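Annexin A8 (Homo sapiens, PDB 1W3W) binds calcium and acidic phospholipids as a member of the annexin family and acts as an indirect inhibitor of the thromboplastin-specific complex in blood coagulation. Local coordinates at residues D70-E73 with T74-E78; I158-C161 with L162-S166; A179-D182 with A183-L186; D314-N317 with A318-L322. All coordinates share one frame; numbering follows the deposited sequence.

Contact 1 of 4, residues D70-E73 with T74-E78; sequences DLTE and TLKSE
Thr74 turns its hydroxyl back onto the carbonyl of Asp70, one turn earlier, in the first turn of helix 71-78, a short helix of the first annexin repeat that Asp70 opens as N-cap. OG1 lies beside its own backbone N (chi1 -64°), which lets it reach Asp70 O at 2.7 Å while Thr74 N donates to the same oxygen from the opposite face of the carbonyl plane. The cap itself is a nearly straight bond of 3.1 Å from Glu73 N to the anti lone pair of Asp70 OD2; OD1 of that carboxylate forms a salt bridge with Lys64.

On the buried side, Leu71 and Leu75 meet at an oblique angle, CG of Leu71 lying 3.9 Å from CD2 of Leu75, and Leu71 continues onto Ile59 and Phe63 of helix 53-67. Thr72 and Lys76 run alongside each other, with the lysine CE 4.1 Å from the threonine CG2. Glu73 bends across toward the same lysine, but its OE2 stays 4.6 Å from Lys76 NZ, beyond a salt bridge. Ser77 repeats the Thr74 grip a turn on: its OG donates to Glu73 O at 2.9 Å.

Contact 2 of 4, residues I158-C161 with L162-S166; sequences ILVC and LLQGS
Carbon-to-carbon packing between Val160 and the CG methylene of Gln164 runs along one flank of the helix end: the two side chains lie side by side and point the same way, with the valine CG1 3.8 Å from CG of the glutamine. Val160 sets CG1 roughly opposite its backbone N (chi1 155°), beside the carbonyl carbon, which brings it next to Gln164 CG. Ile158 and Leu162 touch more loosely, 4.5 Å between CG1 of the isoleucine and CD1 of the leucine, and both reach over to helix 198-207, where they meet Ile202 and Cys206. Leu159 and Leu163 face Leu120 of helix 113-122 and Ile147 of helix 143-150.

The backbone bonds record the helix coming undone. Leu162 N still donates to Ile158 O at 3.0 Å, but the bond from Leu163 N to Leu159 O is stretched to 3.4 Å and weak. Gln164 N divides its hydrogen between Val160 O and Cys161 O, both bonds weak and bent. This is the C-terminal end of helix 153-163, the last helix of the second annexin repeat; Gln164, the first residue to leave helical angles, is the centre of an inverse gamma turn.

The covalent link is the disulfide from Cys161 SG to Cys206, which ties this end to helix 198-207 of the third repeat. After Gly165, with its positive phi, the chain curls back until CB of Ser166 sits 3.1 Å from Cys161 O. Its hydroxyl is hydrogen-bonded to the backbone O of Cys206.

Contact 3 of 4, residues A179-D182 with A183-L186; sequences ALQD and AQDL
The amide of Gln181 and the carboxylate of Asp185 meet one turn apart with their planes 51° apart. Gln181 NE2 donates to Asp185 OD2 at 2.8 Å; the acceptor lies almost exactly in the amide plane, whereas the nitrogen approaches OD2 from above the carboxylate, 41° out of its plane. This is an i to i+4 side-chain link on helix 176-191, the opening helix of the third annexin repeat. Gln181 reaches it by a chain that starts opposite the backbone N (chi1 -167°) and then bends at chi2, bringing the amide round over the next turn.

The other carboxylate oxygen, Asp185 OD1, takes a hydrogen from a water at 2.6 Å, and the same water donates to Asp182 OD2, also at 2.6 Å. Placed there, it bridges two probably negative groups whose facing oxygens, Asp182 OD2 and Asp185 OD1, are 4.8 Å apart. Asp182 is held from its far oxygen, OD1, by a salt bridge to Arg208 and a hydrogen bond to His212.

With an alanine at Asp185, the Gln181 amide would probably be set free to turn and the bridging water would lose one of its two acceptors.

The side chain of Leu186 packs on Phe201 and Ile204 of helix 198-207. Leu186 N donates to Asp182 O at 3.0 Å, and Leu186 CG lies 3.3 Å from that oxygen.

Contact 4 of 4, residues D314-N317 with A318-L322; sequences DYKN and ALLSL
A CH-pi contact between Tyr315 and Leu319, one turn apart, marks the inward side of helix 313-323 in the fourth annexin repeat. CD1 of Leu319 stands over one face of the phenol ring, 4.0 Å from its centroid and 22° off the normal, displaced toward the CE1 and CZ side of the rim. Leu319 CD1 is 3.8 Å from Tyr315 CZ. The ring gets there because CG of Tyr315 sits opposite the backbone N, beside the carbonyl carbon (chi1 175°), swinging the phenol toward the next turn. Leu276 of helix 273-283 touches both residues, and the phenol oxygen is hydrogen-bonded to Asp273. A leucine in place of Tyr315 would probably leave Asp273 without this hydroxyl partner and Leu319 CD1 without the flat face it rests on.

The more exposed flank is carried by Lys316 and Leu320, which run side by side in the same direction. It is the methylene part of the lysine that packs, its CD 3.8 Å from CD1 of Leu320, and the leucine goes on to Ile307 and Met308 of helix 303-310. Underneath, regular helix bonds join the turns, among them Leu319 N to Tyr315 O at 3.0 Å. Ala318 offers a small side chain to helices 41-48 and 81-91, and Ser321 OG is hydrogen-bonded to Thr49, so this side of the helix meets the first repeat.

Tyr315 lies about 11 Å from the bound calcium ion, side chain to ion, near the calcium site formed by Met266, Gly268, Gly270 and Asp310, the kind of site that characterises calcium-binding annexin repeats.

All four contacts are short runs of eight or nine consecutive residues that pack from one helical turn to the next, one in each annexin repeat; contact 2 runs off the end of its helix. Each is only partly buried. In contact 4 none of the touching residues is fully exposed, and it relies on an aromatic face; contacts 1 and 3 each include two exposed residues and rely more on polar side chains. Contact 1 grips backbone carbonyls with hydroxyls along a short capped helix, contact 3 joins side chains directly and through water in mid-helix, and contact 2 is secured by a disulfide. Contacts 1 and 4 both touch helix 81-91; contacts 2 and 3 both pack on helix 198-207.

Contact 1 of 4, residues D70-E73 with T74-E78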
loop_
_atom_site.group_PDB
_atom_site.type_symbol
_atom_site.label_atom_id
_atom_site.label_comp_id
_atom_site.label_asym_id
_atom_site.label_seq_id
_atom_site.Cartn_x
_atom_site.Cartn_y
_atom_site.Cartn_z
ATOM N N ASP A 70 -12.234 24.478 -4.883
ATOM C CA ASP A 70 -11.691 23.139 -5.046
ATOM C C ASP A 70 -12.400 22.172 -4.080
ATOM O O ASP A 70 -12.588 22.478 -2.900
ATOM C CB ASP A 70 -10.183 23.160 -4.787
ATOM C CG ASP A 70 -9.539 21.827 -5.016
ATOM O OD1 ASP A 70 -9.192 21.528 -6.178
ATOM O OD2 ASP A 70 -9.363 20.996 -4.099
ATOM N N LEU A 71 -12.809 21.016 -4.591
ATOM C CA LEU A 71 -13.585 20.062 -3.807
ATOM C C LEU A 71 -12.788 19.482 -2.646
ATOM O O LEU A 71 -13.297 19.379 -1.541
ATOM C CB LEU A 71 -14.114 18.929 -4.703
ATOM C CG LEU A 71 -14.899 17.821 -4.003
ATOM C CD1 LEU A 71 -16.037 18.385 -3.140
ATOM C CD2 LEU A 71 -15.451 16.810 -5.012
ATOM N N THR A 72 -11.552 19.084 -2.916
ATOM C CA THR A 72 -10.697 18.485 -1.919
ATOM C C THR A 72 -10.406 19.454 -0.775
ATOM O O THR A 72 -10.529 19.084 0.392
ATOM C CB THR A 72 -9.409 17.982 -2.564
ATOM O OG1 THR A 72 -9.720 16.924 -3.479
ATOM C CG2 THR A 72 -8.492 17.323 -1.541
ATOM N N GLU A 73 -10.044 20.690 -1.113
ATOM C CA GLU A 73 -9.797 21.732 -0.109
ATOM C C GLU A 73 -11.041 22.014 0.704
ATOM O O GLU A 73 -10.957 22.266 1.897
ATOM C CB GLU A 73 -9.317 23.041 -0.756
ATOM C CG GLU A 73 -7.881 23.005 -1.272
ATOM C CD GLU A 73 -6.869 22.463 -0.260
ATOM O OE1 GLU A 73 -6.875 22.900 0.920
ATOM O OE2 GLU A 73 -6.055 21.587 -0.645
ATOM N N THR A 74 -12.196 21.959 0.050
ATOM C CA THR A 74 -13.467 22.177 0.711
ATOM C C THR A 74 -13.760 21.031 1.681
ATOM O O THR A 74 -14.151 21.263 2.821
ATOM C CB THR A 74 -14.579 22.316 -0.341
ATOM O OG1 THR A 74 -14.330 23.480 -1.129
ATOM C CG2 THR A 74 -15.936 22.581 0.289
ATOM N N LEU A 75 -13.546 19.801 1.227
ATOM C CA LEU A 75 -13.680 18.619 2.080
ATOM C C LEU A 75 -12.768 18.689 3.323
ATOM O O LEU A 75 -13.188 18.341 4.424
ATOM C CB LEU A 75 -13.343 17.350 1.277
ATOM C CG LEU A 75 -14.432 16.443 0.665
ATOM C CD1 LEU A 75 -15.817 16.995 0.630
ATOM C CD2 LEU A 75 -13.983 15.916 -0.722
ATOM N N LYS A 76 -11.525 19.132 3.134
ATOM C CA LYS A 76 -10.557 19.261 4.234
ATOM C C LYS A 76 -11.028 20.262 5.298
ATOM O O LYS A 76 -10.856 20.033 6.491
ATOM C CB LYS A 76 -9.173 19.691 3.717
ATOM C CG LYS A 76 -8.348 18.589 3.094
ATOM C CD LYS A 76 -6.875 19.007 2.929
ATOM C CE LYS A 76 -6.224 18.328 1.728
ATOM N NZ LYS A 76 -4.752 18.039 1.904
ATOM N N SER A 77 -11.631 21.359 4.855
ATOM C CA SER A 77 -12.152 22.382 5.750
ATOM C C SER A 77 -13.447 21.983 6.456
ATOM O O SER A 77 -13.650 22.311 7.621
ATOM C CB SER A 77 -12.405 23.665 4.962
ATOM O OG SER A 77 -11.246 24.003 4.212
ATOM N N GLU A 78 -14.327 21.284 5.758
ATOM C CA GLU A 78 -15.652 21.015 6.280
ATOM C C GLU A 78 -15.677 19.811 7.198
ATOM O O GLU A 78 -16.497 19.746 8.092
ATOM C CB GLU A 78 -16.646 20.809 5.127
ATOM C CG GLU A 78 -16.944 22.084 4.360
ATOM C CD GLU A 78 -17.536 23.157 5.254
ATOM O OE1 GLU A 78 -18.554 22.866 5.920
ATOM O OE2 GLU A 78 -16.961 24.265 5.310
#

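Contact 2 of 4, residues I158-C161 with L162-S166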
loop_
_atom_site.group_PDB
_atom_site.type_symbol
_atom_site.label_atom_id
_atom_site.label_comp_id
_atom_site.label_asym_id
_atom_site.label_seq_id
_atom_site.Cartn_x
_atom_site.Cartn_y
_atom_site.Cartn_z
ATOM N N ILE A 158 18.141 -1.568 0.719
ATOM C CA ILE A 158 17.048 -2.330 0.102
ATOM C C ILE A 158 15.961 -1.417 -0.491
ATOM O O ILE A 158 15.430 -1.704 -1.553
ATOM C CB ILE A 158 16.443 -3.396 1.059
ATOM C CG1 ILE A 158 15.562 -4.365 0.264
ATOM C CG2 ILE A 158 15.652 -2.769 2.191
ATOM C CD1 ILE A 158 15.082 -5.536 1.084
ATOM N N LEU A 159 15.645 -0.318 0.182
ATOM C CA LEU A 159 14.610 0.590 -0.298
ATOM C C LEU A 159 15.031 1.251 -1.604
ATOM O O LEU A 159 14.260 1.298 -2.563
ATOM C CB LEU A 159 14.272 1.637 0.761
ATOM C CG LEU A 159 13.638 1.095 2.045
ATOM C CD1 LEU A 159 13.402 2.200 3.024
ATOM C CD2 LEU A 159 12.338 0.336 1.773
ATOM N N VAL A 160 16.264 1.745 -1.646
ATOM C CA VAL A 160 16.812 2.318 -2.866
ATOM C C VAL A 160 16.861 1.295 -4.011
ATOM O O VAL A 160 16.560 1.618 -5.160
ATOM C CB VAL A 160 18.217 2.938 -2.588
ATOM C CG1 VAL A 160 19.068 2.990 -3.845
ATOM C CG2 VAL A 160 18.040 4.324 -2.005
ATOM N N CYS A 161 17.222 0.063 -3.693
ATOM C CA CYS A 161 17.248 -1.005 -4.688
ATOM C C CYS A 161 15.860 -1.298 -5.260
ATOM O O CYS A 161 15.729 -1.516 -6.457
ATOM C CB CYS A 161 17.846 -2.273 -4.089
ATOM S SG CYS A 161 18.081 -3.592 -5.306
ATOM N N LEU A 162 14.827 -1.275 -4.422
ATOM C CA LEU A 162 13.458 -1.528 -4.893
ATOM C C LEU A 162 12.997 -0.476 -5.907
ATOM O O LEU A 162 12.184 -0.773 -6.785
ATOM C CB LEU A 162 12.478 -1.622 -3.717
ATOM C CG LEU A 162 12.625 -2.888 -2.863
ATOM C CD1 LEU A 162 11.781 -2.807 -1.605
ATOM C CD2 LEU A 162 12.275 -4.124 -3.641
ATOM N N LEU A 163 13.520 0.744 -5.785
ATOM C CA LEU A 163 13.225 1.831 -6.718
ATOM C C LEU A 163 14.084 1.793 -7.971
ATOM O O LEU A 163 13.664 2.270 -9.024
ATOM C CB LEU A 163 13.498 3.185 -6.065
ATOM C CG LEU A 163 12.619 3.686 -4.934
ATOM C CD1 LEU A 163 13.228 4.981 -4.389
ATOM C CD2 LEU A 163 11.182 3.897 -5.421
ATOM N N GLN A 164 15.302 1.280 -7.827
ATOM C CA GLN A 164 16.352 1.398 -8.842
ATOM C C GLN A 164 16.169 0.256 -9.805
ATOM O O GLN A 164 16.890 -0.747 -9.740
ATOM C CB GLN A 164 17.748 1.342 -8.196
ATOM C CG GLN A 164 18.188 2.658 -7.549
ATOM C CD GLN A 164 19.006 3.528 -8.484
ATOM O OE1 GLN A 164 18.798 3.500 -9.696
ATOM N NE2 GLN A 164 19.941 4.296 -7.926
ATOM N N GLY A 165 15.201 0.413 -10.700
ATOM C CA GLY A 165 14.675 -0.709 -11.437
ATOM C C GLY A 165 14.097 -1.690 -10.438
ATOM O O GLY A 165 12.996 -1.475 -9.927
ATOM N N SER A 166 14.870 -2.724 -10.104
ATOM C CA SER A 166 14.354 -3.880 -9.381
ATOM C C SER A 166 13.185 -4.394 -10.203
ATOM O O SER A 166 12.027 -4.376 -9.778
ATOM C CB SER A 166 13.939 -3.528 -7.950
ATOM O OG SER A 166 12.944 -4.413 -7.478
#

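Contact 3 of 4, residues A179-D182 with A183-L186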
loop_
_atom_site.group_PDB
_atom_site.type_symbol
_atom_site.label_atom_id
_atom_site.label_comp_id
_atom_site.label_asym_id
_atom_site.label_seq_id
_atom_site.Cartn_x
_atom_site.Cartn_y
_atom_site.Cartn_z
ATOM N N ALA A 179 19.197 -19.869 -10.404
ATOM C CA ALA A 179 18.303 -20.039 -9.261
ATOM C C ALA A 179 18.991 -20.848 -8.174
ATOM O O ALA A 179 18.913 -20.505 -6.997
ATOM C CB ALA A 179 17.000 -20.730 -9.696
ATOM N N LEU A 180 19.683 -21.911 -8.570
ATOM C CA LEU A 180 20.435 -22.738 -7.634
ATOM C C LEU A 180 21.592 -21.978 -7.000
ATOM O O LEU A 180 21.817 -22.085 -5.791
ATOM C CB LEU A 180 20.949 -24.021 -8.312
ATOM C CG LEU A 180 21.610 -25.038 -7.375
ATOM C CD1 LEU A 180 20.615 -25.554 -6.332
ATOM C CD2 LEU A 180 22.220 -26.202 -8.140
ATOM N N GLN A 181 22.315 -21.204 -7.810
ATOM C CA GLN A 181 23.394 -20.370 -7.298
ATOM C C GLN A 181 22.880 -19.305 -6.318
ATOM O O GLN A 181 23.498 -19.060 -5.291
ATOM C CB GLN A 181 24.177 -19.699 -8.428
ATOM C CG GLN A 181 25.502 -19.086 -7.947
ATOM C CD GLN A 181 26.410 -20.112 -7.214
ATOM O OE1 GLN A 181 26.744 -21.159 -7.777
ATOM N NE2 GLN A 181 26.800 -19.803 -5.963
ATOM N N ASP A 182 21.767 -18.670 -6.646
ATOM C CA ASP A 182 21.147 -17.714 -5.741
ATOM C C ASP A 182 20.780 -18.376 -4.412
ATOM O O ASP A 182 21.041 -17.804 -3.366
ATOM C CB ASP A 182 19.908 -17.084 -6.374
ATOM C CG ASP A 182 20.250 -16.010 -7.375
ATOM O OD1 ASP A 182 19.310 -15.560 -8.070
ATOM O OD2 ASP A 182 21.415 -15.563 -7.540
ATOM N N ALA A 183 20.207 -19.572 -4.450
ATOM C CA ALA A 183 19.827 -20.276 -3.229
ATOM C C ALA A 183 21.064 -20.691 -2.417
ATOM O O ALA A 183 21.084 -20.584 -1.191
ATOM C CB ALA A 183 18.996 -21.469 -3.557
ATOM N N GLN A 184 22.095 -21.148 -3.110
ATOM C CA GLN A 184 23.365 -21.467 -2.484
ATOM C C GLN A 184 23.973 -20.227 -1.827
ATOM O O GLN A 184 24.474 -20.312 -0.721
ATOM C CB GLN A 184 24.336 -22.052 -3.524
ATOM C CG GLN A 184 25.592 -22.683 -2.931
ATOM C CD GLN A 184 25.277 -23.913 -2.080
ATOM O OE1 GLN A 184 25.591 -23.952 -0.884
ATOM N NE2 GLN A 184 24.657 -24.918 -2.701
ATOM N N ASP A 185 23.903 -19.078 -2.493
ATOM C CA ASP A 185 24.458 -17.835 -1.944
ATOM C C ASP A 185 23.690 -17.343 -0.725
ATOM O O ASP A 185 24.289 -16.783 0.184
ATOM C CB ASP A 185 24.456 -16.715 -2.984
ATOM C CG ASP A 185 25.490 -16.915 -4.070
ATOM O OD1 ASP A 185 25.429 -16.163 -5.062
ATOM O OD2 ASP A 185 26.362 -17.814 -4.036
ATOM N N LEU A 186 22.369 -17.527 -0.714
ATOM C CA LEU A 186 21.545 -17.119 0.425
ATOM C C LEU A 186 21.848 -17.975 1.639
ATOM O O LEU A 186 21.904 -17.491 2.758
ATOM C CB LEU A 186 20.048 -17.230 0.099
ATOM C CG LEU A 186 19.517 -16.207 -0.897
ATOM C CD1 LEU A 186 18.056 -16.468 -1.153
ATOM C CD2 LEU A 186 19.752 -14.774 -0.417
HETATM O O HOH W 1 23.931 -15.606 -7.108
#

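Contact 4 of 4, residues D314-N317 with A318-L322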
loop_
_atom_site.group_PDB
_atom_site.type_symbol
_atom_site.label_atom_id
_atom_site.label_comp_id
_atom_site.label_asym_id
_atom_site.label_seq_id
_atom_site.Cartn_x
_atom_site.Cartn_y
_atom_site.Cartn_z
ATOM N N ASP A 314 -19.198 7.971 11.329
ATOM C CA ASP A 314 -19.196 8.175 9.885
ATOM C C ASP A 314 -17.986 7.508 9.208
ATOM O O ASP A 314 -18.086 7.041 8.089
ATOM C CB ASP A 314 -19.229 9.667 9.586
ATOM C CG ASP A 314 -20.532 10.313 10.025
ATOM O OD1 ASP A 314 -21.614 9.753 9.753
ATOM O OD2 ASP A 314 -20.560 11.372 10.655
ATOM N N TYR A 315 -16.854 7.483 9.899
ATOM C CA TYR A 315 -15.656 6.798 9.434
ATOM C C TYR A 315 -15.949 5.326 9.167
ATOM O O TYR A 315 -15.717 4.831 8.074
ATOM C CB TYR A 315 -14.585 6.955 10.502
ATOM C CG TYR A 315 -13.292 6.229 10.305
ATOM C CD1 TYR A 315 -12.579 6.316 9.111
ATOM C CD2 TYR A 315 -12.738 5.503 11.359
ATOM C CE1 TYR A 315 -11.370 5.653 8.959
ATOM C CE2 TYR A 315 -11.533 4.860 11.221
ATOM C CZ TYR A 315 -10.849 4.931 10.019
ATOM O OH TYR A 315 -9.641 4.287 9.933
ATOM N N LYS A 316 -16.498 4.643 10.163
ATOM C CA LYS A 316 -16.912 3.251 10.016
ATOM C C LYS A 316 -17.857 3.037 8.850
ATOM O O LYS A 316 -17.681 2.112 8.071
ATOM C CB LYS A 316 -17.598 2.764 11.289
ATOM C CG LYS A 316 -17.997 1.307 11.263
ATOM C CD LYS A 316 -19.423 1.117 11.698
ATOM C CE LYS A 316 -19.610 1.489 13.153
ATOM N NZ LYS A 316 -20.889 0.947 13.687
ATOM N N ASN A 317 -18.865 3.886 8.732
ATOM C CA ASN A 317 -19.875 3.682 7.714
ATOM C C ASN A 317 -19.329 3.906 6.318
ATOM O O ASN A 317 -19.720 3.216 5.384
ATOM C CB ASN A 317 -21.097 4.547 7.984
ATOM C CG ASN A 317 -21.892 4.056 9.184
ATOM O OD1 ASN A 317 -21.955 2.846 9.459
ATOM N ND2 ASN A 317 -22.485 4.989 9.919
ATOM N N ALA A 318 -18.398 4.845 6.186
ATOM C CA ALA A 318 -17.723 5.075 4.927
ATOM C C ALA A 318 -16.836 3.876 4.572
ATOM O O ALA A 318 -16.808 3.454 3.428
ATOM C CB ALA A 318 -16.889 6.355 4.995
ATOM N N LEU A 319 -16.101 3.333 5.536
ATOM C CA LEU A 319 -15.246 2.168 5.263
ATOM C C LEU A 319 -16.079 0.988 4.793
ATOM O O LEU A 319 -15.717 0.311 3.824
ATOM C CB LEU A 319 -14.431 1.760 6.483
ATOM C CG LEU A 319 -13.196 2.597 6.815
ATOM C CD1 LEU A 319 -12.658 2.190 8.146
ATOM C CD2 LEU A 319 -12.129 2.432 5.758
ATOM N N LEU A 320 -17.205 0.751 5.465
ATOM C CA LEU A 320 -18.069 -0.375 5.122
ATOM C C LEU A 320 -18.720 -0.185 3.760
ATOM O O LEU A 320 -18.906 -1.145 3.044
ATOM C CB LEU A 320 -19.133 -0.597 6.220
ATOM C CG LEU A 320 -18.611 -1.068 7.583
ATOM C CD1 LEU A 320 -19.751 -1.118 8.633
ATOM C CD2 LEU A 320 -17.969 -2.443 7.466
ATOM N N SER A 321 -19.042 1.055 3.392
ATOM C CA SER A 321 -19.613 1.359 2.078
ATOM C C SER A 321 -18.611 1.015 0.973
ATOM O O SER A 321 -18.977 0.438 -0.049
ATOM C CB SER A 321 -20.039 2.823 2.010
ATOM O OG SER A 321 -20.698 3.127 0.797
ATOM N N LEU A 322 -17.334 1.326 1.214
ATOM C CA LEU A 322 -16.251 1.025 0.276
ATOM C C LEU A 322 -16.008 -0.465 0.133
ATOM O O LEU A 322 -15.847 -0.970 -0.966
ATOM C CB LEU A 322 -14.945 1.654 0.767
ATOM C CG LEU A 322 -14.638 3.071 0.331
ATOM C CD1 LEU A 322 -13.401 3.533 1.082
ATOM C CD2 LEU A 322 -14.429 3.148 -1.181
#